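Local coordinates for xylose isomerase-like TIM barrel domain-containing protein (Parabacteroides distasonis, PDB 4KW2), which is of unknown function but probably acts as a sugar isomerase or related enzyme built on a xylose isomerase-like TIM barrel, at residues Gly179-Lys182 with Glu186-Leu189; Glu105-Phe110 with Lys138-Glu143; Phe31-Leu36 with Asp244-Asp249; Ala61-Glu66 with Cys78-His83. All blocks are in the same frame, centred on the assembly; numbering follows the deposited sequence.

Contact 1: Gly179-Lys182 with Glu186-Leu189; sequences GHWK and EDPL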
# COMPACT_ATOMS: atom_id res chain seq x y z
N GLY A 179 -5.42 8.37 -9.47
CA GLY A 179 -4.29 7.77 -8.78
C GLY A 179 -3.66 8.70 -7.76
O GLY A 179 -4.24 8.97 -6.71
N HIS A 180 -2.46 9.18 -8.07
CA HIS A 180 -1.76 10.11 -7.19
C HIS A 180 -1.68 11.45 -7.90
O HIS A 180 -0.80 11.70 -8.72
CB HIS A 180 -0.37 9.58 -6.82
CG HIS A 180 -0.36 8.75 -5.57
ND1 HIS A 180 -0.35 9.30 -4.31
CD2 HIS A 180 -0.36 7.40 -5.39
CE1 HIS A 180 -0.34 8.33 -3.40
NE2 HIS A 180 -0.35 7.17 -4.04
N TRP A 181 -2.65 12.30 -7.58
CA TRP A 181 -2.80 13.61 -8.18
C TRP A 181 -1.81 14.59 -7.53
O TRP A 181 -1.82 14.73 -6.31
CB TRP A 181 -4.23 14.09 -7.93
CG TRP A 181 -4.48 15.44 -8.46
CD1 TRP A 181 -4.30 16.63 -7.80
CD2 TRP A 181 -4.94 15.76 -9.76
NE1 TRP A 181 -4.63 17.68 -8.63
CE2 TRP A 181 -5.03 17.17 -9.84
CE3 TRP A 181 -5.30 14.99 -10.88
CZ2 TRP A 181 -5.46 17.82 -10.99
CZ3 TRP A 181 -5.72 15.64 -12.01
CH2 TRP A 181 -5.80 17.05 -12.06
N LYS A 182 -0.98 15.30 -8.30
CA LYS A 182 -0.92 15.32 -9.76
C LYS A 182 0.54 15.23 -10.16
O LYS A 182 1.39 15.90 -9.56
CB LYS A 182 -1.47 16.66 -10.26
CG LYS A 182 -1.64 16.82 -11.76
CD LYS A 182 -1.93 18.28 -12.08
CE LYS A 182 -2.58 18.46 -13.44
NZ LYS A 182 -1.64 18.21 -14.56
N GLU A 186 0.96 12.20 -16.24
CA GLU A 186 0.24 11.04 -15.71
C GLU A 186 -1.09 11.50 -15.11
O GLU A 186 -1.51 11.04 -14.05
CB GLU A 186 1.09 10.32 -14.65
CG GLU A 186 2.41 9.79 -15.18
CD GLU A 186 3.24 9.10 -14.12
OE1 GLU A 186 2.83 9.09 -12.94
OE2 GLU A 186 4.32 8.56 -14.47
N ASP A 187 -1.75 12.42 -15.82
CA ASP A 187 -3.00 13.02 -15.37
C ASP A 187 -4.17 12.10 -15.76
O ASP A 187 -4.50 12.01 -16.95
CB ASP A 187 -3.15 14.40 -16.02
CG ASP A 187 -4.36 15.17 -15.50
OD1 ASP A 187 -5.35 14.55 -15.07
OD2 ASP A 187 -4.30 16.41 -15.54
N PRO A 188 -4.81 11.44 -14.77
CA PRO A 188 -5.84 10.45 -15.10
C PRO A 188 -7.04 11.04 -15.83
O PRO A 188 -7.67 10.36 -16.65
CB PRO A 188 -6.28 9.91 -13.72
CG PRO A 188 -5.26 10.40 -12.74
CD PRO A 188 -4.70 11.66 -13.32
N LEU A 189 -7.35 12.31 -15.54
CA LEU A 189 -8.47 13.00 -16.17
C LEU A 189 -8.20 13.27 -17.65
O LEU A 189 -9.11 13.12 -18.48
CB LEU A 189 -8.75 14.32 -15.44
CG LEU A 189 -9.14 14.21 -13.97
CD1 LEU A 189 -9.28 15.60 -13.37
CD2 LEU A 189 -10.43 13.41 -13.81

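Contact 2: Glu105-Phe110 with Lys138-Glu143; sequences EWDKFF and KKYDME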
# COMPACT_ATOMS: atom_id res chain seq x y z
N GLU A 105 -25.57 -14.24 -10.31
CA GLU A 105 -25.08 -13.20 -9.40
C GLU A 105 -25.30 -11.79 -9.97
O GLU A 105 -25.79 -10.90 -9.27
CB GLU A 105 -23.60 -13.42 -9.08
CG GLU A 105 -23.34 -14.64 -8.21
CD GLU A 105 -21.90 -15.11 -8.24
OE1 GLU A 105 -21.14 -14.69 -9.14
OE2 GLU A 105 -21.52 -15.92 -7.36
N TRP A 106 -24.94 -11.60 -11.23
CA TRP A 106 -25.12 -10.30 -11.87
C TRP A 106 -26.59 -9.92 -11.83
O TRP A 106 -26.93 -8.81 -11.41
CB TRP A 106 -24.62 -10.30 -13.31
CG TRP A 106 -23.13 -10.26 -13.42
CD1 TRP A 106 -22.32 -11.21 -13.97
CD2 TRP A 106 -22.26 -9.22 -12.95
NE1 TRP A 106 -21.01 -10.83 -13.88
CE2 TRP A 106 -20.94 -9.61 -13.26
CE3 TRP A 106 -22.47 -8.00 -12.30
CZ2 TRP A 106 -19.84 -8.82 -12.95
CZ3 TRP A 106 -21.37 -7.22 -11.99
CH2 TRP A 106 -20.07 -7.63 -12.31
N ASP A 107 -27.45 -10.85 -12.23
CA ASP A 107 -28.89 -10.61 -12.26
C ASP A 107 -29.41 -10.17 -10.89
O ASP A 107 -30.10 -9.15 -10.78
CB ASP A 107 -29.63 -11.87 -12.72
CG ASP A 107 -31.10 -11.62 -12.96
OD1 ASP A 107 -31.44 -10.78 -13.82
OD2 ASP A 107 -31.93 -12.26 -12.28
N LYS A 108 -29.05 -10.92 -9.85
CA LYS A 108 -29.47 -10.60 -8.49
C LYS A 108 -28.93 -9.25 -8.00
O LYS A 108 -29.63 -8.51 -7.31
CB LYS A 108 -29.03 -11.70 -7.52
CG LYS A 108 -29.77 -13.02 -7.67
CD LYS A 108 -29.08 -14.10 -6.84
CE LYS A 108 -29.69 -15.48 -7.05
NZ LYS A 108 -30.84 -15.74 -6.15
N PHE A 109 -27.70 -8.93 -8.38
CA PHE A 109 -27.05 -7.67 -8.02
C PHE A 109 -27.75 -6.45 -8.63
O PHE A 109 -28.04 -5.47 -7.93
CB PHE A 109 -25.58 -7.73 -8.43
CG PHE A 109 -24.83 -6.44 -8.26
CD1 PHE A 109 -24.50 -5.96 -7.00
CD2 PHE A 109 -24.40 -5.72 -9.38
CE1 PHE A 109 -23.79 -4.78 -6.86
CE2 PHE A 109 -23.69 -4.54 -9.23
CZ PHE A 109 -23.39 -4.07 -7.97
N PHE A 110 -28.05 -6.53 -9.93
CA PHE A 110 -28.77 -5.46 -10.62
C PHE A 110 -30.21 -5.30 -10.12
O PHE A 110 -30.71 -4.18 -10.01
CB PHE A 110 -28.80 -5.70 -12.14
CG PHE A 110 -27.60 -5.15 -12.86
CD1 PHE A 110 -26.39 -5.82 -12.84
CD2 PHE A 110 -27.69 -3.96 -13.56
CE1 PHE A 110 -25.29 -5.31 -13.50
CE2 PHE A 110 -26.59 -3.44 -14.23
CZ PHE A 110 -25.39 -4.12 -14.20
N LYS A 138 -29.88 -2.14 -19.35
CA LYS A 138 -31.09 -1.74 -20.09
C LYS A 138 -32.35 -2.15 -19.34
O LYS A 138 -33.26 -1.35 -19.15
CB LYS A 138 -31.13 -2.37 -21.48
CG LYS A 138 -30.07 -1.89 -22.47
CD LYS A 138 -30.44 -2.35 -23.88
CE LYS A 138 -29.24 -2.83 -24.68
NZ LYS A 138 -28.28 -1.74 -24.98
N LYS A 139 -32.39 -3.41 -18.91
CA LYS A 139 -33.56 -3.99 -18.25
C LYS A 139 -33.94 -3.24 -16.97
O LYS A 139 -35.13 -3.14 -16.65
CB LYS A 139 -33.31 -5.47 -17.94
CG LYS A 139 -34.43 -6.18 -17.19
CD LYS A 139 -34.10 -7.67 -17.04
CE LYS A 139 -34.75 -8.30 -15.81
NZ LYS A 139 -36.00 -9.03 -16.13
N TYR A 140 -32.95 -2.73 -16.25
CA TYR A 140 -33.18 -2.02 -14.99
C TYR A 140 -32.90 -0.52 -15.06
O TYR A 140 -32.92 0.16 -14.04
CB TYR A 140 -32.33 -2.65 -13.87
CG TYR A 140 -32.70 -4.08 -13.54
CD1 TYR A 140 -33.85 -4.38 -12.82
CD2 TYR A 140 -31.88 -5.13 -13.93
CE1 TYR A 140 -34.18 -5.69 -12.51
CE2 TYR A 140 -32.19 -6.44 -13.62
CZ TYR A 140 -33.35 -6.72 -12.92
OH TYR A 140 -33.65 -8.03 -12.62
N ASP A 141 -32.63 -0.01 -16.26
CA ASP A 141 -32.25 1.40 -16.44
C ASP A 141 -31.11 1.82 -15.49
O ASP A 141 -31.09 2.94 -14.98
CB ASP A 141 -33.48 2.30 -16.25
CG ASP A 141 -33.21 3.75 -16.63
OD1 ASP A 141 -32.33 4.00 -17.48
OD2 ASP A 141 -33.87 4.64 -16.06
N MSE A 142 -30.17 0.90 -15.27
CA MSE A 142 -29.06 1.10 -14.35
C MSE A 142 -27.85 1.53 -15.13
O MSE A 142 -27.52 0.93 -16.15
CB MSE A 142 -28.79 -0.24 -13.67
CG MSE A 142 -27.79 -0.16 -12.52
SE MSE A 142 -28.45 1.02 -11.09
CE MSE A 142 -30.09 0.01 -10.67
N GLU A 143 -27.18 2.57 -14.66
CA GLU A 143 -25.91 2.96 -15.25
C GLU A 143 -24.80 2.07 -14.71
O GLU A 143 -24.86 1.60 -13.57
CB GLU A 143 -25.61 4.43 -14.98
CG GLU A 143 -26.57 5.35 -15.71
CD GLU A 143 -26.14 6.80 -15.64
OE1 GLU A 143 -25.92 7.31 -14.51
OE2 GLU A 143 -26.04 7.43 -16.71

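Contact 3: Phe31-Leu36 with Asp244-Asp249; sequences FHNLTL and DDFKSD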
# COMPACT_ATOMS: atom_id res chain seq x y z
N PHE A 31 -15.14 3.18 6.00
CA PHE A 31 -15.50 2.84 7.38
C PHE A 31 -15.92 1.38 7.49
O PHE A 31 -16.88 1.06 8.20
CB PHE A 31 -16.64 3.75 7.85
CG PHE A 31 -16.28 5.21 7.89
CD1 PHE A 31 -15.44 5.70 8.88
CD2 PHE A 31 -16.78 6.09 6.95
CE1 PHE A 31 -15.11 7.04 8.93
CE2 PHE A 31 -16.46 7.43 6.99
CZ PHE A 31 -15.62 7.91 7.98
N HIS A 32 -15.21 0.48 6.81
CA HIS A 32 -15.62 -0.93 6.74
C HIS A 32 -15.52 -1.64 8.08
O HIS A 32 -16.14 -2.70 8.26
CB HIS A 32 -14.84 -1.69 5.66
CG HIS A 32 -13.38 -1.85 5.96
ND1 HIS A 32 -12.43 -0.97 5.49
CD2 HIS A 32 -12.71 -2.80 6.65
CE1 HIS A 32 -11.24 -1.36 5.89
NE2 HIS A 32 -11.38 -2.47 6.60
N ASN A 33 -14.77 -1.06 9.02
CA ASN A 33 -14.65 -1.51 10.41
C ASN A 33 -15.86 -1.14 11.27
O ASN A 33 -15.95 -1.53 12.43
CB ASN A 33 -13.38 -0.91 11.06
CG ASN A 33 -13.36 0.62 11.04
OD1 ASN A 33 -13.55 1.25 10.00
ND2 ASN A 33 -13.11 1.22 12.20
N LEU A 34 -16.75 -0.33 10.71
CA LEU A 34 -18.00 0.04 11.37
C LEU A 34 -19.17 -0.67 10.68
O LEU A 34 -19.00 -1.31 9.64
CB LEU A 34 -18.20 1.55 11.29
CG LEU A 34 -17.08 2.44 11.84
CD1 LEU A 34 -17.48 3.90 11.71
CD2 LEU A 34 -16.79 2.10 13.29
N THR A 35 -20.35 -0.55 11.26
CA THR A 35 -21.57 -0.98 10.59
C THR A 35 -21.92 0.04 9.50
O THR A 35 -21.39 1.15 9.50
CB THR A 35 -22.76 -1.08 11.56
OG1 THR A 35 -23.10 0.23 12.04
CG2 THR A 35 -22.44 -2.02 12.74
N LEU A 36 -22.81 -0.33 8.58
CA LEU A 36 -23.25 0.60 7.55
C LEU A 36 -24.00 1.80 8.14
O LEU A 36 -23.82 2.92 7.69
CB LEU A 36 -24.11 -0.10 6.50
CG LEU A 36 -24.65 0.80 5.37
CD1 LEU A 36 -23.52 1.44 4.58
CD2 LEU A 36 -25.56 0.01 4.44
N ASP A 244 -8.27 6.91 4.44
CA ASP A 244 -7.85 6.09 5.56
C ASP A 244 -8.37 6.73 6.84
O ASP A 244 -7.83 7.73 7.30
CB ASP A 244 -6.33 5.99 5.59
CG ASP A 244 -5.83 4.92 6.54
OD1 ASP A 244 -6.54 4.61 7.53
OD2 ASP A 244 -4.72 4.39 6.30
N ASP A 245 -9.42 6.14 7.42
CA ASP A 245 -10.07 6.75 8.59
C ASP A 245 -9.29 6.56 9.87
O ASP A 245 -9.68 7.09 10.91
CB ASP A 245 -11.52 6.24 8.76
CG ASP A 245 -11.59 4.79 9.22
OD1 ASP A 245 -10.76 3.97 8.77
OD2 ASP A 245 -12.50 4.47 10.01
N PHE A 246 -8.19 5.82 9.82
CA PHE A 246 -7.29 5.71 10.96
C PHE A 246 -6.19 6.77 10.91
O PHE A 246 -5.63 7.13 11.95
CB PHE A 246 -6.70 4.31 11.05
CG PHE A 246 -7.69 3.25 11.47
CD1 PHE A 246 -7.89 2.96 12.82
CD2 PHE A 246 -8.44 2.55 10.52
CE1 PHE A 246 -8.80 1.99 13.22
CE2 PHE A 246 -9.36 1.58 10.91
CZ PHE A 246 -9.53 1.30 12.26
N LYS A 247 -5.88 7.27 9.72
CA LYS A 247 -4.84 8.29 9.55
C LYS A 247 -5.40 9.70 9.40
O LYS A 247 -4.67 10.67 9.62
CB LYS A 247 -3.97 7.96 8.33
CG LYS A 247 -3.11 6.70 8.47
CD LYS A 247 -1.79 6.84 7.70
CE LYS A 247 -1.47 5.64 6.82
NZ LYS A 247 -1.03 4.43 7.56
N SER A 248 -6.67 9.83 9.04
CA SER A 248 -7.33 11.14 8.94
C SER A 248 -8.58 11.21 9.79
O SER A 248 -9.12 10.20 10.21
CB SER A 248 -7.67 11.46 7.48
OG SER A 248 -6.58 12.07 6.82
N ASP A 249 -9.03 12.44 10.05
CA ASP A 249 -10.24 12.69 10.82
C ASP A 249 -11.24 13.50 9.99
O ASP A 249 -10.91 14.00 8.90
CB ASP A 249 -9.91 13.40 12.15
CG ASP A 249 -9.15 14.71 11.95
OD1 ASP A 249 -9.54 15.54 11.11
OD2 ASP A 249 -8.14 14.91 12.66

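Contact 4: Ala61-Glu66 with Cys78-His83; sequences APFPKE and CALLRH. With SO4 (sulfate ion), chain G.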
# COMPACT_ATOMS: atom_id res chain seq x y z
N ALA A 61 -28.04 -1.66 13.87
CA ALA A 61 -29.40 -1.27 14.28
C ALA A 61 -29.88 -0.10 13.42
O ALA A 61 -29.11 0.82 13.17
CB ALA A 61 -29.42 -0.89 15.75
N PRO A 62 -31.16 -0.12 13.00
CA PRO A 62 -32.28 -0.95 13.42
C PRO A 62 -32.32 -2.38 12.89
O PRO A 62 -33.20 -3.15 13.28
CB PRO A 62 -33.49 -0.18 12.89
CG PRO A 62 -32.98 0.42 11.63
CD PRO A 62 -31.55 0.80 11.91
N PHE A 63 -31.40 -2.75 12.00
CA PHE A 63 -31.36 -4.12 11.50
C PHE A 63 -30.88 -5.04 12.59
O PHE A 63 -30.13 -4.62 13.47
CB PHE A 63 -30.46 -4.24 10.27
CG PHE A 63 -30.94 -3.44 9.11
CD1 PHE A 63 -31.89 -3.97 8.25
CD2 PHE A 63 -30.50 -2.15 8.91
CE1 PHE A 63 -32.35 -3.23 7.18
CE2 PHE A 63 -30.96 -1.40 7.86
CZ PHE A 63 -31.89 -1.94 6.99
N PRO A 64 -31.33 -6.30 12.57
CA PRO A 64 -30.88 -7.23 13.59
C PRO A 64 -29.42 -7.61 13.40
O PRO A 64 -28.87 -7.47 12.31
CB PRO A 64 -31.81 -8.44 13.42
CG PRO A 64 -32.36 -8.34 12.05
CD PRO A 64 -32.31 -6.90 11.64
N LYS A 65 -28.80 -8.07 14.48
CA LYS A 65 -27.39 -8.43 14.48
C LYS A 65 -27.12 -9.57 13.50
O LYS A 65 -27.97 -10.45 13.30
CB LYS A 65 -26.95 -8.82 15.89
CG LYS A 65 -25.45 -8.79 16.10
CD LYS A 65 -25.11 -8.82 17.59
CE LYS A 65 -23.63 -9.01 17.81
NZ LYS A 65 -23.31 -9.10 19.27
N GLU A 66 -25.93 -9.54 12.88
CA GLU A 66 -25.50 -10.50 11.85
C GLU A 66 -26.20 -10.34 10.49
O GLU A 66 -26.06 -11.19 9.63
CB GLU A 66 -25.63 -11.96 12.31
CG GLU A 66 -25.05 -12.29 13.69
CD GLU A 66 -23.56 -12.02 13.80
OE1 GLU A 66 -22.88 -11.95 12.76
OE2 GLU A 66 -23.07 -11.89 14.95
N CYS A 78 -35.05 -4.35 2.63
CA CYS A 78 -34.81 -3.40 1.54
C CYS A 78 -35.55 -2.09 1.76
O CYS A 78 -34.99 -1.01 1.52
CB CYS A 78 -35.23 -3.99 0.19
SG CYS A 78 -34.08 -5.22 -0.46
N ALA A 79 -36.79 -2.17 2.22
CA ALA A 79 -37.58 -0.97 2.49
C ALA A 79 -37.00 -0.21 3.68
O ALA A 79 -36.96 1.02 3.68
CB ALA A 79 -39.04 -1.32 2.74
N LEU A 80 -36.55 -0.94 4.69
CA LEU A 80 -35.92 -0.32 5.85
C LEU A 80 -34.59 0.34 5.46
O LEU A 80 -34.29 1.44 5.93
CB LEU A 80 -35.70 -1.36 6.95
CG LEU A 80 -35.20 -0.84 8.30
CD1 LEU A 80 -36.04 0.31 8.82
CD2 LEU A 80 -35.17 -1.99 9.30
N LEU A 81 -33.82 -0.31 4.60
CA LEU A 81 -32.56 0.27 4.14
C LEU A 81 -32.80 1.58 3.39
O LEU A 81 -32.10 2.56 3.63
CB LEU A 81 -31.79 -0.73 3.26
CG LEU A 81 -30.39 -0.32 2.81
CD1 LEU A 81 -29.52 0.02 4.01
CD2 LEU A 81 -29.75 -1.42 1.98
N ARG A 82 -33.79 1.60 2.51
CA ARG A 82 -34.16 2.83 1.80
C ARG A 82 -34.53 3.94 2.78
O ARG A 82 -34.07 5.08 2.64
CB ARG A 82 -35.31 2.58 0.82
CG ARG A 82 -34.91 1.78 -0.41
CD ARG A 82 -35.93 1.91 -1.54
NE ARG A 82 -37.26 1.49 -1.11
CZ ARG A 82 -37.71 0.23 -1.08
NH1 ARG A 82 -36.94 -0.79 -1.44
NH2 ARG A 82 -38.94 -0.01 -0.65
N HIS A 83 -35.34 3.61 3.78
CA HIS A 83 -35.76 4.57 4.80
C HIS A 83 -34.58 5.14 5.59
O HIS A 83 -34.53 6.35 5.85
CB HIS A 83 -36.76 3.90 5.75
CG HIS A 83 -37.12 4.74 6.94
ND1 HIS A 83 -37.96 5.83 6.85
CD2 HIS A 83 -36.75 4.65 8.24
CE1 HIS A 83 -38.08 6.38 8.05
NE2 HIS A 83 -37.36 5.68 8.91
S SO4 G . -39.62 6.87 3.94
O1 SO4 G . -40.11 7.98 3.09
O2 SO4 G . -40.79 6.16 4.50
O3 SO4 G . -38.80 5.93 3.13
O4 SO4 G . -38.78 7.40 5.03

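Contact 1: Gly179-Lys182 with Glu186-Leu189
W181 and D187 meet within a loop of the TIM barrel, the excursion that follows strand 172-178, so the contact closes the loop upon itself. CG is anti to the backbone N in both (chi1 178° in W181, -174° in D187), and the two side chains run alongside each other in the same direction. The carboxylate lies at the edge of the indole, near the ring plane, with D187 OD1 3.3 Å from W181 CZ3. The two planes stand almost perpendicular, at 86°, which sets a negative oxygen against the electropositive C-H rim of the ring. D187 OD1 also accepts weakly from L189 N (3.0 Å) and from K190 N, while D187 OD2 forms a salt bridge with K182 NZ at 3.4 Å, its hydrogen bond weak. E229 of helix 222-232 brings a second carboxylate close, and the lysine would soften the repulsion between the two.

The peptide between W181 and K182 is cis, and K182 CB lies over one face of the indole, 3.5 Å above its plane and toward the rim. F226 meets the indole edge-to-face. L189, which also packs on F226, touches the ring obliquely, its CD1 3.8 Å from W181 CZ3. P188 passes the indole at a slant: its CD sits at the ring edge, and its CG approaches G179 N to 3.9 Å.

Contact 2: Glu105-Phe110 with Lys138-Glu143
F110 and Y140 make the main apolar contact between helix 103-116 and the end of helix 130-140. The touching point is not ring on ring: F110 CB comes to 3.6 Å from Y140 CD2, so the tyrosine ring rests on the root of the phenylalanine side chain. The ring of F110 passes on to M142, a selenomethionine, whose CB lies 3.9 Å from F110 CD2; the two side chains meet at a slant. In M142 a chi1 of -172°, with CG anti to the backbone N, sets CG, like CB, alongside the phenyl ring, and the chain bends beyond it at chi2 and chi3. M142 also packs on A113 and H114. V121 of strand 120-123 lies beneath both F110 and M142.

Polar atoms play a looser part. F110 O stands 4.0 Å above one face of the Y140 ring, displaced toward the rim, while K139 CG lies over the opposite face, so the tyrosine is held between main chain and aliphatic chain. D107 OD1 lies at the edge of the tyrosine ring, 3.7 Å from Y140 OH, and no hydrogen bond joins the two segments.

Backbone geometry explains how Y140 and M142 both reach F110. D141 takes positive phi at the end of helix 130-140, a Schellman motif, and turns the chain from partly exposed Y140 to buried M142. Strand 143-146 starts immediately afterwards, making this the packing of neighbouring outer helices at an alpha-to-beta turn of a TIM barrel.

Contact 3: Phe31-Leu36 with Asp244-Asp249
F31 and D245 form a loose loop-to-loop contact, aromatic against carboxylate, between the loops that follow strands 23-27 and 238-241. D245 lays its CB 3.7 Å from F31 CE1 and its OD2 3.4 Å from F31 CD1, with the carboxylate plane perpendicular to the ring. D245 holds CG between its backbone N and carbonyl carbon (chi1 71°), which swings the carboxylate toward the first loop. N33 lies opposite D245 and F246 but is modelled in two conformers, and its detailed fit is doubtful.

The loops are far apart in sequence, yet their strands are the first and last of the eight, adjacent where the TIM barrel closes. Both loops lie at the C-terminal ends of the strands, the side on which enzymes of this fold carry their active sites.

Each loop is shaped from within. F31 to L34 make a type I beta turn, closed by L34 N to F31 O at 2.9 Å, and T35 then caps helix 36-46. In the second loop, D244 OD1 accepts from F246 N at 3.1 Å, an Asx turn in which the donor meets the anti side of the oxygen, 26° from the carboxylate plane. D244 O takes bonds from both K247 N and S248 N, and D249 caps helix 250-262. D244 OD2 also forms a salt bridge with K247 of the third subunit, and F246 packs on F246 of that same subunit.

Contact 4: Ala61-Glu66 with Cys78-His83
F63 and L80 meet in a CH-pi contact. Methyl CD2 of L80 lies over one face of the phenyl ring, 4.0 Å from its centroid and 21° off the normal, somewhat toward the rim. The two side chains approach head-on, and L80 presents more than its tip: its CG is 3.7 Å from F63 CZ. P62 adds to the grip on the same methyl, with P62 CG 4.0 Å from L80 CD2 as the two side chains run past one another. The far end of the ring is pressed against the helix itself, L81 N lying at the ring edge, in plane, 3.5 Å from F63 CZ, with L81 CB close by. No hydrogen bond crosses; the contact is wholly packing.

Conformation sets this up. The peptide between A61 and P62 is cis, and P62 and F63 both turn to L80. With CG anti to its backbone N (chi1 -173°) and chi2 at 51°, L80 sets CG at the ring and CD2 over its face.

Further out, M37 of helix 36-46 touches both F63 and L81, and L81 also packs on I116 of helix 103-116, so the buried side of the contact is shared with two neighbouring helices. On the solvent side, H83 ND1 donates to a sulfate oxygen, O4, although the separation is short enough to make its exact placing doubtful; the ion probably comes from the crystallisation liquor. A long loop after strand 50-53 thus folds back over helix 75-86, the helix it leads into, as an elaborated beta-alpha loop of a TIM barrel.

In the fold
All four contacts are partly buried, their centres about 16 to 22 Å from the chain's centre, contact 3 at the C-terminal rim of the barrel and contact 2 among the outer helices. Contacts 1 and 4 are local, folding a beta-alpha loop back on itself and on the following helix, respectively. Contact 2 joins successive helices, and contact 3 the loops of the first and last strands. Chemistry follows place: apolar packing carries contacts 2 and 4, whereas contacts 1 and 3 set carboxylates beside aromatic rings, contact 1 adding a salt bridge and apolar packing. Contacts 3 and 4 touch, L36 CD2 lying 4.0 Å from L81 CD1; contacts 2 and 3 border the third subunit.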